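Side-chain contacts in CaaX farnesyltransferase beta subunit Ram1 (Aspergillus fumigatus, PDB 4L9P), which probably transfers, together with its alpha subunit, a farnesyl group from farnesyl diphosphate to the cysteine of C-terminal CaaX motifs, as a zinc-dependent prenyltransferase: residues Gly214-Glu217 with Ala218-Ile222; Ser504-Asp507 with Ile508-Phe512; Thr170-Arg173 with Glu174-Ile177. One frame throughout, in Å; residues are numbered along the deposited sequence.

Interaction 1. Residues Gly214-Glu217 with Ala218-Ile222; sequences GGEE and AFKLI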
loop_
_atom_site.group_PDB
_atom_site.type_symbol
_atom_site.label_atom_id
_atom_site.label_comp_id
_atom_site.label_asym_id
_atom_site.label_seq_id
_atom_site.Cartn_x
_atom_site.Cartn_y
_atom_site.Cartn_z
ATOM N N GLY B 214 -0.233 20.007 -16.915
ATOM C CA GLY B 214 -0.269 19.950 -18.382
ATOM C C GLY B 214 0.658 20.933 -19.060
ATOM O O GLY B 214 1.483 21.613 -18.416
ATOM N N GLY B 215 0.541 20.966 -20.387
ATOM C CA GLY B 215 1.256 21.907 -21.226
ATOM C C GLY B 215 2.542 21.321 -21.756
ATOM O O GLY B 215 3.257 20.596 -21.062
ATOM N N GLU B 216 2.904 21.728 -22.980
ATOM C CA GLU B 216 4.104 21.214 -23.626
ATOM C C GLU B 216 5.392 21.533 -22.856
ATOM O O GLU B 216 6.308 20.701 -22.800
ATOM C CB GLU B 216 4.179 21.767 -25.067
ATOM C CG GLU B 216 5.359 21.349 -25.880
ATOM C CD GLU B 216 5.293 21.922 -27.309
ATOM O OE1 GLU B 216 4.252 22.546 -27.663
ATOM O OE2 GLU B 216 6.275 21.740 -28.079
ATOM N N GLU B 217 5.471 22.700 -22.231
ATOM C CA GLU B 217 6.698 23.040 -21.520
ATOM C C GLU B 217 6.968 22.125 -20.346
ATOM O O GLU B 217 8.111 21.659 -20.116
ATOM C CB GLU B 217 6.712 24.512 -21.107
ATOM C CG GLU B 217 6.656 25.417 -22.355
ATOM C CD GLU B 217 7.795 25.154 -23.357
ATOM O OE1 GLU B 217 8.977 25.095 -22.921
ATOM O OE2 GLU B 217 7.519 25.010 -24.585
ATOM N N ALA B 218 5.904 21.815 -19.615
ATOM C CA ALA B 218 6.059 20.887 -18.503
ATOM C C ALA B 218 6.411 19.496 -19.031
ATOM O O ALA B 218 7.255 18.801 -18.433
ATOM C CB ALA B 218 4.791 20.840 -17.651
ATOM N N PHE B 219 5.733 19.046 -20.091
ATOM C CA PHE B 219 6.011 17.697 -20.607
ATOM C C PHE B 219 7.466 17.612 -21.118
ATOM O O PHE B 219 8.144 16.587 -20.983
ATOM C CB PHE B 219 5.088 17.336 -21.766
ATOM C CG PHE B 219 3.628 17.188 -21.394
ATOM C CD1 PHE B 219 3.189 17.110 -20.073
ATOM C CD2 PHE B 219 2.668 17.125 -22.396
ATOM C CE1 PHE B 219 1.791 16.946 -19.774
ATOM C CE2 PHE B 219 1.311 16.963 -22.094
ATOM C CZ PHE B 219 0.876 16.917 -20.802
ATOM N N LYS B 220 7.936 18.712 -21.687
ATOM C CA LYS B 220 9.286 18.768 -22.253
ATOM C C LYS B 220 10.392 18.727 -21.200
ATOM O O LYS B 220 11.528 18.435 -21.521
ATOM C CB LYS B 220 9.450 20.025 -23.135
ATOM C CG LYS B 220 8.836 19.838 -24.505
ATOM C CD LYS B 220 8.740 21.164 -25.265
ATOM C CE LYS B 220 9.974 21.984 -25.281
ATOM N NZ LYS B 220 9.649 23.151 -26.211
ATOM N N LEU B 221 10.081 19.002 -19.939
ATOM C CA LEU B 221 11.151 19.077 -18.966
ATOM C C LEU B 221 11.785 17.706 -18.753
ATOM O O LEU B 221 12.987 17.577 -18.498
ATOM C CB LEU B 221 10.637 19.725 -17.696
ATOM C CG LEU B 221 9.960 18.951 -16.610
ATOM C CD1 LEU B 221 11.046 18.219 -15.771
ATOM C CD2 LEU B 221 9.211 19.926 -15.743
ATOM N N ILE B 222 10.966 16.672 -18.833
ATOM C CA ILE B 222 11.451 15.321 -18.564
ATOM C C ILE B 222 12.432 14.821 -19.627
ATOM O O ILE B 222 12.118 14.851 -20.806
ATOM C CB ILE B 222 10.283 14.328 -18.467
ATOM C CG1 ILE B 222 9.234 14.803 -17.437
ATOM C CG2 ILE B 222 10.867 12.893 -18.219
ATOM C CD1 ILE B 222 7.788 14.199 -17.600
HETATM O O HOH W 1 3.632 23.451 -19.143
#
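Gly215 and Phe219 close the first turn of helix 216-221, a short helix of the prenyltransferase alpha-alpha toroid domain, with Gly215 at the N-cap position. Backbone bonds define the turn: Phe219 N donates to Gly215 O (3.1 Å, N-H...O angle 164°) and Lys220 N to Glu216 O (2.8 Å). One residue earlier in the series a water stands between the partners, accepting from Ala218 N at 2.8 Å and donating to Gly214 O, whose residue has already left helix 200-213 with positive phi.

Charged side chains meet at Lys220. A bend at chi3 carries its NZ alongside Glu217, where it forms a long salt bridge to OE2 (3.3 Å), met on the syn side but 25° out of the carboxylate plane. Glu216, extended, crosses the lysine obliquely with Glu216 CG 3.4 Å from Lys220 CD; the Glu216 carboxylate stays beyond salt-bridge distance, so its attraction for NZ is probably weaker.

The apolar groups are buried against neighbouring helices. Ala218 rests on Ile210 and Ile177, while the Phe219 ring meets that of Trp511 with planes at about 55°. Gly215 O, besides accepting the Phe219 amide, lies 3.4 Å above one face of the Phe219 ring, offset toward its rim.

Interaction 2. Residues Ser504-Asp507 with Ile508-Phe512; sequences SAED and IRVWF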
loop_
_atom_site.group_PDB
_atom_site.type_symbol
_atom_site.label_atom_id
_atom_site.label_comp_id
_atom_site.label_asym_id
_atom_site.label_seq_id
_atom_site.Cartn_x
_atom_site.Cartn_y
_atom_site.Cartn_z
ATOM N N SER B 504 -6.031 14.168 -17.688
ATOM C CA SER B 504 -4.626 14.475 -17.491
ATOM C C SER B 504 -3.769 13.259 -17.901
ATOM O O SER B 504 -2.681 13.412 -18.520
ATOM C CB SER B 504 -4.367 14.750 -15.996
ATOM O OG SER B 504 -5.203 15.803 -15.521
ATOM N N ALA B 505 -4.218 12.053 -17.532
ATOM C CA ALA B 505 -3.442 10.829 -17.874
ATOM C C ALA B 505 -3.466 10.627 -19.383
ATOM O O ALA B 505 -2.433 10.254 -20.008
ATOM C CB ALA B 505 -4.041 9.575 -17.191
ATOM N N GLU B 506 -4.630 10.867 -19.986
ATOM C CA GLU B 506 -4.761 10.716 -21.424
ATOM C C GLU B 506 -3.852 11.699 -22.148
ATOM O O GLU B 506 -3.137 11.324 -23.093
ATOM C CB GLU B 506 -6.251 10.965 -21.888
ATOM C CG GLU B 506 -6.393 11.238 -23.428
ATOM C CD GLU B 506 -7.816 11.667 -23.941
ATOM O OE1 GLU B 506 -8.802 11.779 -23.200
ATOM O OE2 GLU B 506 -7.933 11.897 -25.159
ATOM N N ASP B 507 -3.903 12.969 -21.748
ATOM C CA ASP B 507 -3.198 13.996 -22.491
ATOM C C ASP B 507 -1.684 13.765 -22.464
ATOM O O ASP B 507 -0.994 13.943 -23.486
ATOM C CB ASP B 507 -3.470 15.384 -21.923
ATOM C CG ASP B 507 -4.830 15.949 -22.321
ATOM O OD1 ASP B 507 -5.508 15.366 -23.200
ATOM O OD2 ASP B 507 -5.192 16.970 -21.697
ATOM N N ILE B 508 -1.126 13.378 -21.308
ATOM C CA ILE B 508 0.299 13.173 -21.265
ATOM C C ILE B 508 0.704 11.950 -22.074
ATOM O O ILE B 508 1.690 12.012 -22.810
ATOM C CB ILE B 508 0.821 13.141 -19.812
ATOM C CG1 ILE B 508 2.370 13.263 -19.810
ATOM C CG2 ILE B 508 0.345 11.870 -19.067
ATOM C CD1 ILE B 508 2.957 13.485 -18.374
ATOM N N ARG B 509 -0.040 10.865 -21.951
ATOM C CA ARG B 509 0.294 9.643 -22.712
ATOM C C ARG B 509 0.238 9.921 -24.223
ATOM O O ARG B 509 1.142 9.512 -24.967
ATOM C CB ARG B 509 -0.712 8.520 -22.365
ATOM C CG ARG B 509 -0.632 7.287 -23.260
ATOM C CD ARG B 509 0.691 6.520 -23.135
ATOM N NE ARG B 509 0.652 5.397 -24.041
ATOM C CZ ARG B 509 1.323 4.258 -23.908
ATOM N NH1 ARG B 509 2.116 4.037 -22.855
ATOM N NH2 ARG B 509 1.171 3.302 -24.854
ATOM N N VAL B 510 -0.819 10.611 -24.667
ATOM C CA VAL B 510 -0.974 10.834 -26.093
ATOM C C VAL B 510 0.105 11.776 -26.595
ATOM O O VAL B 510 0.659 11.559 -27.693
ATOM C CB VAL B 510 -2.379 11.385 -26.391
ATOM C CG1 VAL B 510 -2.463 11.897 -27.874
ATOM C CG2 VAL B 510 -3.430 10.304 -26.152
ATOM N N TRP B 511 0.459 12.783 -25.804
ATOM C CA TRP B 511 1.545 13.681 -26.213
ATOM C C TRP B 511 2.839 12.905 -26.414
ATOM O O TRP B 511 3.549 13.072 -27.435
ATOM C CB TRP B 511 1.764 14.832 -25.207
ATOM C CG TRP B 511 2.740 15.908 -25.716
ATOM C CD1 TRP B 511 2.419 16.991 -26.539
ATOM C CD2 TRP B 511 4.158 16.010 -25.476
ATOM N NE1 TRP B 511 3.538 17.745 -26.780
ATOM C CE2 TRP B 511 4.623 17.155 -26.173
ATOM C CE3 TRP B 511 5.074 15.246 -24.761
ATOM C CZ2 TRP B 511 5.963 17.560 -26.137
ATOM C CZ3 TRP B 511 6.411 15.643 -24.737
ATOM C CH2 TRP B 511 6.839 16.781 -25.416
ATOM N N PHE B 512 3.150 12.047 -25.445
ATOM C CA PHE B 512 4.386 11.290 -25.571
ATOM C C PHE B 512 4.357 10.265 -26.685
ATOM O O PHE B 512 5.383 10.071 -27.360
ATOM C CB PHE B 512 4.793 10.660 -24.228
ATOM C CG PHE B 512 5.488 11.633 -23.319
ATOM C CD1 PHE B 512 6.759 12.057 -23.607
ATOM C CD2 PHE B 512 4.856 12.162 -22.222
ATOM C CE1 PHE B 512 7.404 13.003 -22.800
ATOM C CE2 PHE B 512 5.495 13.126 -21.428
ATOM C CZ PHE B 512 6.783 13.511 -21.704
#
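Ile508 meets Ser504 and Ala505 one turn back in helix 502-513, where four successive backbone bonds, from residues 508-511 to residues 504-507, follow the i to i+4 pattern of a regular alpha-helix. Its amide N donates to Ser504 O at 3.2 Å. With CG1 anti to the backbone N (chi1 -167°), the CG2 branch is left facing back along the helix, 3.3 Å from Ala505 O.

Arg509 repeats the backbone bond, N to Ala505 O at 3.1 Å, while its side chain turns away at chi2 (65°) to partners farther off. All three guanidinium nitrogens are engaged there: NE in a salt bridge with Glu513, NH1 with the backbone O of Ala262, and NH2 with Ser456 OG. This division of donors would hold the group's rotation.

Val510 N bonds to Glu506 O at 2.9 Å. The two side chains lie side by side and point the same way, but touch lightly, Val510 CG2 being 4.1 Å from Glu506 CG.

Trp511 N reaches Asp507 O at 3.0 Å, yet the indole leads away from that residue. Its CE3 instead stands 3.6 Å above the plane of the Phe512 ring, over the centre, so the next residue in sequence receives it on a face. At the edge of the same phenyl ring, in plane, lies Ile508 CG1.

These side chains wedge the helix between its neighbours: Ala505 and Ile508 pack on Leu263 of helix 251-263, Trp511 on Glu216 and Lys220 of helix 216-221, and Arg509 on Phe461 and Phe465 in the loop between strands 446-449 and 468-471.

Interaction 3. Residues Thr170-Arg173 with Glu174-Ile177; sequences TRFR and ERVI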
loop_
_atom_site.group_PDB
_atom_site.type_symbol
_atom_site.label_atom_id
_atom_site.label_comp_id
_atom_site.label_asym_id
_atom_site.label_seq_id
_atom_site.Cartn_x
_atom_site.Cartn_y
_atom_site.Cartn_z
ATOM N N THR B 170 -3.757 24.750 -13.814
ATOM C CA THR B 170 -2.933 25.264 -14.927
ATOM C C THR B 170 -1.983 26.345 -14.454
ATOM O O THR B 170 -0.874 26.450 -14.941
ATOM C CB THR B 170 -3.839 25.888 -16.051
ATOM O OG1 THR B 170 -4.660 24.849 -16.552
ATOM C CG2 THR B 170 -3.002 26.436 -17.190
ATOM N N ARG B 171 -2.434 27.205 -13.547
ATOM C CA ARG B 171 -1.601 28.329 -13.155
ATOM C C ARG B 171 -0.371 27.904 -12.411
ATOM O O ARG B 171 0.502 28.721 -12.237
ATOM C CB ARG B 171 -2.368 29.344 -12.328
ATOM C CG ARG B 171 -2.898 28.760 -10.989
ATOM C CD ARG B 171 -3.753 29.851 -10.326
ATOM N NE ARG B 171 -4.561 29.338 -9.225
ATOM C CZ ARG B 171 -5.398 30.088 -8.509
ATOM N NH1 ARG B 171 -5.540 31.399 -8.788
ATOM N NH2 ARG B 171 -6.105 29.542 -7.521
ATOM N N PHE B 172 -0.276 26.631 -11.999
ATOM C CA PHE B 172 0.931 26.131 -11.334
ATOM C C PHE B 172 1.992 25.604 -12.310
ATOM O O PHE B 172 3.034 25.125 -11.834
ATOM C CB PHE B 172 0.593 25.016 -10.324
ATOM C CG PHE B 172 -0.026 25.562 -9.054
ATOM C CD1 PHE B 172 0.762 26.141 -8.056
ATOM C CD2 PHE B 172 -1.384 25.545 -8.857
ATOM C CE1 PHE B 172 0.199 26.645 -6.870
ATOM C CE2 PHE B 172 -1.940 26.078 -7.688
ATOM C CZ PHE B 172 -1.171 26.637 -6.710
ATOM N N ARG B 173 1.747 25.669 -13.631
ATOM C CA ARG B 173 2.723 25.080 -14.576
ATOM C C ARG B 173 4.147 25.584 -14.355
ATOM O O ARG B 173 5.086 24.786 -14.233
ATOM C CB ARG B 173 2.363 25.336 -16.035
ATOM C CG ARG B 173 1.213 24.575 -16.498
ATOM C CD ARG B 173 0.817 25.040 -17.930
ATOM N NE ARG B 173 -0.304 24.211 -18.338
ATOM C CZ ARG B 173 -0.952 24.373 -19.453
ATOM N NH1 ARG B 173 -0.593 25.382 -20.268
ATOM N NH2 ARG B 173 -1.943 23.533 -19.717
ATOM N N GLU B 174 4.309 26.895 -14.290
ATOM C CA GLU B 174 5.663 27.414 -14.152
ATOM C C GLU B 174 6.346 27.016 -12.864
ATOM O O GLU B 174 7.553 26.701 -12.856
ATOM C CB GLU B 174 5.674 28.942 -14.315
ATOM C CG GLU B 174 5.381 29.332 -15.736
ATOM C CD GLU B 174 5.519 30.856 -16.015
ATOM O OE1 GLU B 174 5.978 31.658 -15.130
ATOM O OE2 GLU B 174 5.134 31.248 -17.148
ATOM N N ARG B 175 5.607 27.034 -11.756
ATOM C CA ARG B 175 6.224 26.675 -10.482
ATOM C C ARG B 175 6.507 25.177 -10.427
ATOM O O ARG B 175 7.476 24.776 -9.812
ATOM C CB ARG B 175 5.340 27.092 -9.334
ATOM C CG ARG B 175 5.181 28.604 -9.290
ATOM C CD ARG B 175 4.382 29.031 -8.073
ATOM N NE ARG B 175 5.194 28.846 -6.872
ATOM C CZ ARG B 175 4.724 28.963 -5.624
ATOM N NH1 ARG B 175 3.432 29.248 -5.410
ATOM N NH2 ARG B 175 5.535 28.745 -4.586
ATOM N N VAL B 176 5.666 24.347 -11.050
ATOM C CA VAL B 176 5.988 22.907 -11.135
ATOM C C VAL B 176 7.284 22.683 -11.948
ATOM O O VAL B 176 8.164 21.892 -11.559
ATOM C CB VAL B 176 4.809 22.140 -11.743
ATOM C CG1 VAL B 176 5.241 20.742 -12.246
ATOM C CG2 VAL B 176 3.693 22.031 -10.719
ATOM N N ILE B 177 7.396 23.394 -13.068
ATOM C CA ILE B 177 8.614 23.297 -13.888
ATOM C C ILE B 177 9.862 23.687 -13.095
ATOM O O ILE B 177 10.875 22.988 -13.138
ATOM C CB ILE B 177 8.477 24.124 -15.203
ATOM C CG1 ILE B 177 7.401 23.502 -16.092
ATOM C CG2 ILE B 177 9.805 24.190 -15.955
ATOM C CD1 ILE B 177 6.919 24.409 -17.196
HETATM O O HOH W 2 3.158 28.725 -11.855
HETATM O O HOH W 3 2.413 29.048 -14.973
#
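Phe172 and Val176 meet where a 3-10 segment, residues 170-172, runs into helix 173-183 of the alpha-alpha toroid. Val176 N donates to Phe172 O at 2.9 Å, and the side chains touch through Phe172 CB and Val176 CG2 (4.3 Å). The next bond, Ile177 N to Arg173 O, is equally short and straight (2.9 Å, N-H...O angle 165°). Ile177 folds over that same carbonyl: with CG1 anti to its own carbonyl carbon (chi1 -66°), CG1 comes to 3.2 Å from Arg173 O.

Amides at the start of the helix are met by solvent. One water accepts from Arg175 N and donates to Arg171 O at 2.7 Å; another accepts from Glu174 N at 2.9 Å and reaches Arg171 O only weakly. The first water thus stands in for the i to i+4 bond of Arg175 to Arg171, as at a helix start.

Farther out, the apolar pair is enclosed by Leu159 of helix 151-164, Val213 of helix 200-213 and Leu44 of the alpha subunit Ram2. Arg175 fastens the turn to that subunit, bonding through NE to Met42 O and NH2 to Pro43 O of the Ram2 chain, while NH1 pairs with Glu138. Arg173, extended from CG to NE, sends NE to Val213 O, and Thr170 CG2 sits 3.6 Å above one face of its guanidinium, over the centre.

In the fold
Along the chain the order is interaction 3, interaction 1, interaction 2, but in space interaction 1 lies in the middle: its centre is about 10 Å from that of interaction 3 and about 11 Å from that of interaction 2. Interactions 2 and 3 do not touch, their centres being about 17 Å apart and their nearest atoms about 8 Å. Helix 216-221 therefore bridges helix 173-183, through Ile177 CD1 beside Ala218 N (3.7 Å), and the late helix 502-513, through Phe219 CE1 beside Ile508 CG1 (3.7 Å). All three lie away from the zinc and isoprenoid sites, so helices far apart in sequence pack in a row on one side of the chain's centre.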